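Local coordinates for SusD superfamily protein (Bacteroides thetaiotaomicron, PDB 3MCX) that is of unknown function but belongs to the SusD family of outer-membrane lipoproteins, whose members typically bind glycans, and binds zinc ions, at residues Glu259-Leu264 against Pro339-Asp344; Asn290-Glu295 against Gly323-Ala328. All coordinates share one frame; numbering follows the deposited sequence.

Overall arrangement
Both contacts lie within the SusD family part of the chain, and contact 2 falls wholly in the sequence between the two segments of contact 1. In space they are separate: their centres are 25 Å apart and their nearest atoms about 12 Å, without touching. Contact 1 is polar and partly buried, a lysine gripping the chain just past strand 256-260, whereas contact 2 is buried and apolar. Only contact 2 approaches a metal site: the side chain of Leu-324 is about 8 Å from the zinc ion held by Glu-315, Glu-319 and His-330. Contact 1 is away from the zinc sites, although an acetate ion, probably from the crystallisation liquor, lies about 4 Å from the Tyr-261 side chain.

Contact 1 of 2, residues Glu259-Leu264 against Pro339-Asp344; sequences ELYITL and PGKTGD
Lys-341 reaches Ile-262 through a chain that is extended for most of its length, with chi2 and chi3 both near -162°, and then bends at chi4, -50°, to turn the ammonium group onto the carbonyl oxygen. At the other end of that chain, CG stands anti to the backbone carbonyl carbon. The hydrogen bond from Lys-341 NZ to Ile-262 O is 2.7 Å long. NZ lies in the carbonyl plane, and a C=O...N angle of 160° makes the approach nearly head-on. The methylene next to the nitrogen follows it in, with Lys-341 CE 3.1 Å from the same Ile-262 O. On the flanks the packing is looser. Tyr-261 CE1 is 4.3 Å from Lys-341 NZ, which meets the ring obliquely, and Thr-263 CG2 is also 4.3 Å from Lys-341 CE.

The lysine springs from the second position of a type I beta turn, Gly-340 to Gly-343, closed by a bond of 3.2 Å from Gly-343 N to Gly-340 O. From within the turn, Thr-342 OG1 donates to OD1 of Asp-344, the residue just past it, on the syn side at 2.8 Å, tilted out of the carboxylate plane. The contact thus fastens the loop between strands 334-335 and 351-355 to the chain just past strand 256-260, which pairs antiparallel with strand 351-355.

Lys-341 NZ also makes a salt bridge to Asp-251 and a hydrogen bond to the carbonyl oxygen of Thr-348. Glu-259 OE2, bonded to Phe-252 N and Asn-350, is 6.6 Å from Lys-341 NZ and could add only a longer-range attraction. Gripped by two carbonyl oxygens and a carboxylate, the ammonium group is tied to three separate parts of the chain, an environment that would probably favour its charged form.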
ATOM      1  N   GLU A 259       9.513  -1.445   6.862  1.00  7.24           N
ATOM      2  CA  GLU A 259       9.278  -2.823   6.444  1.00  8.16           C
ATOM      3  C   GLU A 259       9.047  -3.666   7.694  1.00  7.75           C
ATOM      4  O   GLU A 259       9.825  -3.597   8.641  1.00  8.63           O
ATOM      5  CB  GLU A 259      10.494  -3.300   5.655  1.00  8.79           C
ATOM      6  CG  GLU A 259      10.544  -4.768   5.301  1.00  9.25           C
ATOM      7  CD  GLU A 259      11.814  -5.053   4.494  1.00  8.94           C
ATOM      8  OE1 GLU A 259      12.151  -4.225   3.609  1.00 11.67           O
ATOM      9  OE2 GLU A 259      12.510  -6.050   4.744  1.00  7.33           O
ATOM     10  N   LEU A 260       7.973  -4.452   7.680  1.00  7.49           N
ATOM     11  CA  LEU A 260       7.616  -5.301   8.818  1.00  7.10           C
ATOM     12  C   LEU A 260       8.340  -6.628   8.705  1.00  8.30           C
ATOM     13  O   LEU A 260       8.360  -7.254   7.656  1.00  7.51           O
ATOM     14  CB  LEU A 260       6.105  -5.504   8.896  1.00  7.63           C
ATOM     15  CG  LEU A 260       5.315  -4.215   9.083  1.00  7.30           C
ATOM     16  CD1 LEU A 260       3.849  -4.449   8.733  1.00  9.64           C
ATOM     17  CD2 LEU A 260       5.489  -3.690  10.519  1.00  9.83           C
ATOM     18  N   TYR A 261       8.936  -7.049   9.816  1.00  6.70           N
ATOM     19  CA  TYR A 261       9.744  -8.268   9.885  1.00  7.38           C
ATOM     20  C   TYR A 261       8.843  -9.479  10.051  1.00  8.33           C
ATOM     21  O   TYR A 261       7.983  -9.513  10.965  1.00  8.81           O
ATOM     22  CB  TYR A 261      10.693  -8.164  11.063  1.00  7.88           C
ATOM     23  CG  TYR A 261      11.632  -9.325  11.242  1.00  6.82           C
ATOM     24  CD1 TYR A 261      12.507  -9.695  10.242  1.00  7.07           C
ATOM     25  CD2 TYR A 261      11.652 -10.070  12.434  1.00  8.18           C
ATOM     26  CE1 TYR A 261      13.369 -10.759  10.417  1.00  6.36           C
ATOM     27  CE2 TYR A 261      12.527 -11.129  12.621  1.00 10.12           C
ATOM     28  CZ  TYR A 261      13.387 -11.470  11.609  1.00  7.92           C
ATOM     29  OH  TYR A 261      14.263 -12.526  11.797  1.00  9.86           O
ATOM     30  N   ILE A 262       9.072 -10.479   9.197  1.00  7.60           N
ATOM     31  CA  ILE A 262       8.334 -11.728   9.165  1.00  7.95           C
ATOM     32  C   ILE A 262       9.294 -12.893   9.252  1.00  8.66           C
ATOM     33  O   ILE A 262      10.342 -12.929   8.591  1.00  7.84           O
ATOM     34  CB  ILE A 262       7.555 -11.866   7.830  1.00  6.86           C
ATOM     35  CG1 ILE A 262       6.547 -10.717   7.635  1.00  7.55           C
ATOM     36  CG2 ILE A 262       6.911 -13.264   7.668  1.00  9.12           C
ATOM     37  CD1 ILE A 262       5.405 -10.712   8.641  1.00  8.80           C
ATOM     38  N   THR A 263       8.952 -13.866  10.088  1.00  9.19           N
ATOM     39  CA  THR A 263       9.528 -15.205  10.002  1.00 10.73           C
ATOM     40  C   THR A 263       8.410 -16.233  10.203  1.00 10.87           C
ATOM     41  O   THR A 263       7.260 -15.872  10.477  1.00  9.87           O
ATOM     42  CB  THR A 263      10.626 -15.467  11.049  1.00 11.41           C
ATOM     43  OG1 THR A 263      10.010 -15.582  12.331  1.00 12.72           O
ATOM     44  CG2 THR A 263      11.685 -14.326  11.047  1.00 13.01           C
ATOM     45  N   LEU A 264       8.746 -17.522  10.060  1.00 11.79           N
ATOM     46  CA  LEU A 264       7.741 -18.567  10.304  1.00 13.76           C
ATOM     47  C   LEU A 264       7.333 -18.696  11.790  1.00 16.34           C
ATOM     48  O   LEU A 264       6.347 -19.383  12.103  1.00 16.97           O
ATOM     49  CB  LEU A 264       8.226 -19.917   9.764  1.00 13.11           C
ATOM     50  CG  LEU A 264       8.273 -20.041   8.236  1.00 13.78           C
ATOM     51  CD1 LEU A 264       8.632 -21.470   7.826  1.00 15.13           C
ATOM     52  CD2 LEU A 264       6.961 -19.594   7.552  1.00 12.66           C
ATOM     53  N   PRO A 339       9.552 -13.593  -3.116  1.00  6.48           N
ATOM     54  CA  PRO A 339       9.833 -15.039  -3.166  1.00  6.93           C
ATOM     55  C   PRO A 339      10.217 -15.640  -1.805  1.00  6.75           C
ATOM     56  O   PRO A 339      10.438 -16.852  -1.713  1.00  6.24           O
ATOM     57  CB  PRO A 339      11.008 -15.089  -4.103  1.00  6.84           C
ATOM     58  CG  PRO A 339      11.802 -13.821  -3.726  1.00  6.95           C
ATOM     59  CD  PRO A 339      10.728 -12.800  -3.537  1.00  6.90           C
ATOM     60  N   GLY A 340      10.333 -14.807  -0.760  1.00  6.74           N
ATOM     61  CA  GLY A 340      10.793 -15.281   0.548  1.00  7.15           C
ATOM     62  C   GLY A 340      12.287 -15.100   0.725  1.00  8.69           C
ATOM     63  O   GLY A 340      13.021 -14.876  -0.248  1.00  8.80           O
ATOM     64  N   LYS A 341      12.752 -15.232   1.965  1.00  8.46           N
ATOM     65  CA  LYS A 341      14.183 -14.972   2.312  1.00  9.36           C
ATOM     66  C   LYS A 341      15.168 -15.944   1.705  1.00 12.01           C
ATOM     67  O   LYS A 341      16.367 -15.634   1.571  1.00 12.40           O
ATOM     68  CB  LYS A 341      14.400 -15.008   3.822  1.00  9.67           C
ATOM     69  CG  LYS A 341      13.446 -14.192   4.638  1.00  7.99           C
ATOM     70  CD  LYS A 341      13.977 -13.933   6.012  1.00  7.68           C
ATOM     71  CE  LYS A 341      12.979 -13.502   7.034  1.00  7.38           C
ATOM     72  NZ  LYS A 341      12.114 -12.386   6.636  1.00  6.29           N
ATOM     73  N   THR A 342      14.713 -17.159   1.425  1.00 13.63           N
ATOM     74  CA  THR A 342      15.586 -18.139   0.778  1.00 15.18           C
ATOM     75  C   THR A 342      15.221 -18.378  -0.695  1.00 14.79           C
ATOM     76  O   THR A 342      15.840 -19.217  -1.367  1.00 16.35           O
ATOM     77  CB  THR A 342      15.661 -19.465   1.587  1.00 16.03           C
ATOM     78  OG1 THR A 342      14.422 -20.174   1.519  1.00 21.32           O
ATOM     79  CG2 THR A 342      16.016 -19.196   3.074  1.00 18.83           C
ATOM     80  N   GLY A 343      14.251 -17.616  -1.203  1.00 14.75           N
ATOM     81  CA  GLY A 343      13.891 -17.629  -2.616  1.00 14.58           C
ATOM     82  C   GLY A 343      12.865 -18.669  -3.034  1.00 14.27           C
ATOM     83  O   GLY A 343      12.471 -18.689  -4.213  1.00 13.97           O
ATOM     84  N   ASP A 344      12.434 -19.520  -2.091  1.00 14.19           N
ATOM     85  CA  ASP A 344      11.412 -20.543  -2.344  1.00 13.87           C
ATOM     86  C   ASP A 344      10.332 -20.698  -1.246  1.00 12.59           C
ATOM     87  O   ASP A 344       9.631 -21.705  -1.218  1.00 14.61           O
ATOM     88  CB  ASP A 344      12.101 -21.875  -2.571  1.00 14.00           C
ATOM     89  CG  ASP A 344      12.820 -22.373  -1.332  1.00 16.83           C
ATOM     90  OD1 ASP A 344      12.817 -21.662  -0.282  1.00 17.83           O
ATOM     91  OD2 ASP A 344      13.416 -23.488  -1.395  1.00 22.13           O
TER

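Contact 2 of 2, residues Asn290-Glu295 against Gly323-Ala328; sequences NLILSE and GLPAAA
Ile-292 meets Leu-324 and Pro-325 through apolar packing alone. Its CD1 touches Leu-324 CD2 at 4.0 Å, and its other methyl, CG2, lies 4.2 Å from the same Leu-324 CD2, so one leucine methyl serves both branches of the isoleucine. The two side chains run at a slant to each other. Pro-325 is met differently, tip to tip: its ring carbon CD stands 4.2 Å from Ile-292 CD1. A chi1 of 59° places Ile-292 CG1 between the backbone N and the carbonyl carbon, and the extended chi2 carries CD1 on to the leucine-proline pair, while CG2 takes the position anti to the carbonyl carbon.

Ile-292 belongs to strand 292-293, paired antiparallel with strand 56-57, and the 323-328 segment thus packs against a small sheet that brings together chain positions far apart in sequence. Leu-324 lies near a zinc site, its side chain about 7 Å from those of the ligands Glu-315 and His-330.

No hydrogen bond crosses the contact; the polar bonds lie within the segments or run to neighbouring parts of the chain. Ala-328 N bonds to Pro-325 O at 2.9 Å where the chain coils into the 3-10 segment 326-328. Past the strand, Ser-294 is the N-cap of helix 295-301, its OG bonded to Phe-297 N and to the carbonyl oxygen of Ala-54. At the start of the 323-328 segment, Gly-323 O accepts a hydrogen bond from Arg-59 NH1.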
ATOM      1  N   ASN A 290      -3.990 -16.443  -6.337  1.00  5.85           N
ATOM      2  CA  ASN A 290      -5.046 -15.784  -7.095  1.00  5.74           C
ATOM      3  C   ASN A 290      -4.699 -14.414  -7.620  1.00  6.36           C
ATOM      4  O   ASN A 290      -5.580 -13.590  -7.784  1.00  6.54           O
ATOM      5  CB  ASN A 290      -6.400 -15.756  -6.376  1.00  6.73           C
ATOM      6  CG  ASN A 290      -7.556 -15.711  -7.372  1.00  7.42           C
ATOM      7  OD1 ASN A 290      -7.344 -16.036  -8.551  1.00  6.35           O
ATOM      8  ND2 ASN A 290      -8.776 -15.349  -6.925  1.00  6.65           N
ATOM      9  N   LEU A 291      -3.411 -14.166  -7.872  1.00  6.21           N
ATOM     10  CA  LEU A 291      -2.933 -12.924  -8.455  1.00  6.89           C
ATOM     11  C   LEU A 291      -1.962 -13.257  -9.563  1.00  7.35           C
ATOM     12  O   LEU A 291      -0.986 -13.987  -9.350  1.00  7.03           O
ATOM     13  CB  LEU A 291      -2.266 -12.036  -7.414  1.00  6.74           C
ATOM     14  CG  LEU A 291      -3.199 -11.482  -6.330  1.00  6.74           C
ATOM     15  CD1 LEU A 291      -2.424 -11.092  -5.086  1.00  7.46           C
ATOM     16  CD2 LEU A 291      -4.040 -10.281  -6.814  1.00  6.88           C
ATOM     17  N   ILE A 292      -2.237 -12.725 -10.749  1.00  6.30           N
ATOM     18  CA  ILE A 292      -1.342 -12.830 -11.888  1.00  6.51           C
ATOM     19  C   ILE A 292      -1.308 -11.492 -12.583  1.00  6.57           C
ATOM     20  O   ILE A 292      -2.207 -10.665 -12.393  1.00  6.93           O
ATOM     21  CB  ILE A 292      -1.724 -13.941 -12.868  1.00  6.70           C
ATOM     22  CG1 ILE A 292      -3.152 -13.770 -13.447  1.00  6.94           C
ATOM     23  CG2 ILE A 292      -1.561 -15.344 -12.182  1.00  5.73           C
ATOM     24  CD1 ILE A 292      -3.523 -14.707 -14.601  1.00  6.91           C
ATOM     25  N   LEU A 293      -0.278 -11.276 -13.393  1.00  5.69           N
ATOM     26  CA  LEU A 293      -0.137 -10.058 -14.176  1.00  5.74           C
ATOM     27  C   LEU A 293      -1.043 -10.104 -15.394  1.00  5.93           C
ATOM     28  O   LEU A 293      -1.214 -11.178 -16.015  1.00  6.42           O
ATOM     29  CB  LEU A 293       1.322  -9.891 -14.590  1.00  5.81           C
ATOM     30  CG  LEU A 293       2.325  -9.807 -13.420  1.00  6.07           C
ATOM     31  CD1 LEU A 293       3.794  -9.919 -13.887  1.00  7.43           C
ATOM     32  CD2 LEU A 293       2.108  -8.502 -12.620  1.00  8.25           C
ATOM     33  N   SER A 294      -1.610  -8.951 -15.749  1.00  6.64           N
ATOM     34  CA  SER A 294      -2.446  -8.831 -16.927  1.00  6.03           C
ATOM     35  C   SER A 294      -1.627  -8.588 -18.193  1.00  6.08           C
ATOM     36  O   SER A 294      -0.441  -8.230 -18.148  1.00  6.08           O
ATOM     37  CB  SER A 294      -3.407  -7.675 -16.744  1.00  6.58           C
ATOM     38  OG  SER A 294      -2.685  -6.462 -16.796  1.00  6.87           O
ATOM     39  N   GLU A 295      -2.278  -8.749 -19.312  1.00  5.83           N
ATOM     40  CA  GLU A 295      -1.647  -8.402 -20.577  0.50  5.95           C
ATOM     41  C   GLU A 295      -1.412  -6.889 -20.662  1.00  5.99           C
ATOM     42  O   GLU A 295      -0.466  -6.434 -21.316  1.00  6.98           O
ATOM     43  CB  GLU A 295      -2.482  -8.860 -21.762  0.50  5.30           C
ATOM     44  CG  GLU A 295      -1.708  -8.874 -23.057  0.50  6.10           C
ATOM     45  CD  GLU A 295      -2.598  -9.139 -24.241  0.50  7.42           C
ATOM     46  OE1 GLU A 295      -3.760  -8.637 -24.212  0.50  6.16           O
ATOM     47  OE2 GLU A 295      -2.118  -9.809 -25.218  0.50  8.65           O
ATOM     48  N   GLY A 323      -4.785 -24.231 -15.060  1.00  5.38           N
ATOM     49  CA  GLY A 323      -5.297 -23.324 -14.027  1.00  6.05           C
ATOM     50  C   GLY A 323      -5.188 -21.848 -14.389  1.00  5.59           C
ATOM     51  O   GLY A 323      -5.648 -20.966 -13.653  1.00  8.14           O
ATOM     52  N   LEU A 324      -4.599 -21.575 -15.557  1.00  5.35           N
ATOM     53  CA  LEU A 324      -4.518 -20.207 -16.076  1.00  5.64           C
ATOM     54  C   LEU A 324      -5.565 -20.020 -17.162  1.00  6.65           C
ATOM     55  O   LEU A 324      -5.914 -20.933 -17.864  1.00  6.85           O
ATOM     56  CB  LEU A 324      -3.134 -19.932 -16.682  1.00  5.89           C
ATOM     57  CG  LEU A 324      -2.002 -19.730 -15.701  1.00  6.30           C
ATOM     58  CD1 LEU A 324      -0.656 -19.762 -16.446  1.00  5.44           C
ATOM     59  CD2 LEU A 324      -2.124 -18.432 -14.944  1.00  7.02           C
ATOM     60  N   PRO A 325      -5.998 -18.767 -17.360  1.00  8.46           N
ATOM     61  CA  PRO A 325      -6.744 -18.500 -18.582  1.00  9.25           C
ATOM     62  C   PRO A 325      -5.952 -18.999 -19.793  1.00  8.76           C
ATOM     63  O   PRO A 325      -4.732 -18.815 -19.814  1.00  9.83           O
ATOM     64  CB  PRO A 325      -6.846 -16.975 -18.574  1.00  9.75           C
ATOM     65  CG  PRO A 325      -6.812 -16.604 -17.159  1.00 10.47           C
ATOM     66  CD  PRO A 325      -5.841 -17.578 -16.513  1.00  9.22           C
ATOM     67  N   ALA A 326      -6.598 -19.596 -20.785  1.00  7.82           N
ATOM     68  CA  ALA A 326      -5.907 -20.194 -21.937  1.00  8.54           C
ATOM     69  C   ALA A 326      -4.917 -19.209 -22.584  1.00  8.55           C
ATOM     70  O   ALA A 326      -3.792 -19.567 -22.879  1.00  8.49           O
ATOM     71  CB  ALA A 326      -6.907 -20.712 -23.004  1.00  8.90           C
ATOM     72  N   ALA A 327      -5.321 -17.949 -22.760  1.00  8.70           N
ATOM     73  CA  ALA A 327      -4.430 -16.979 -23.413  1.00  8.24           C
ATOM     74  C   ALA A 327      -3.171 -16.637 -22.602  1.00  8.03           C
ATOM     75  O   ALA A 327      -2.164 -16.161 -23.163  1.00  9.41           O
ATOM     76  CB  ALA A 327      -5.207 -15.674 -23.764  1.00  8.20           C
ATOM     77  N   ALA A 328      -3.181 -16.924 -21.300  1.00  6.23           N
ATOM     78  CA  ALA A 328      -2.039 -16.661 -20.418  1.00  5.88           C
ATOM     79  C   ALA A 328      -1.128 -17.881 -20.216  1.00  5.56           C
ATOM     80  O   ALA A 328      -0.115 -17.730 -19.549  1.00  5.02           O
ATOM     81  CB  ALA A 328      -2.532 -16.196 -19.034  1.00  5.80           C
TER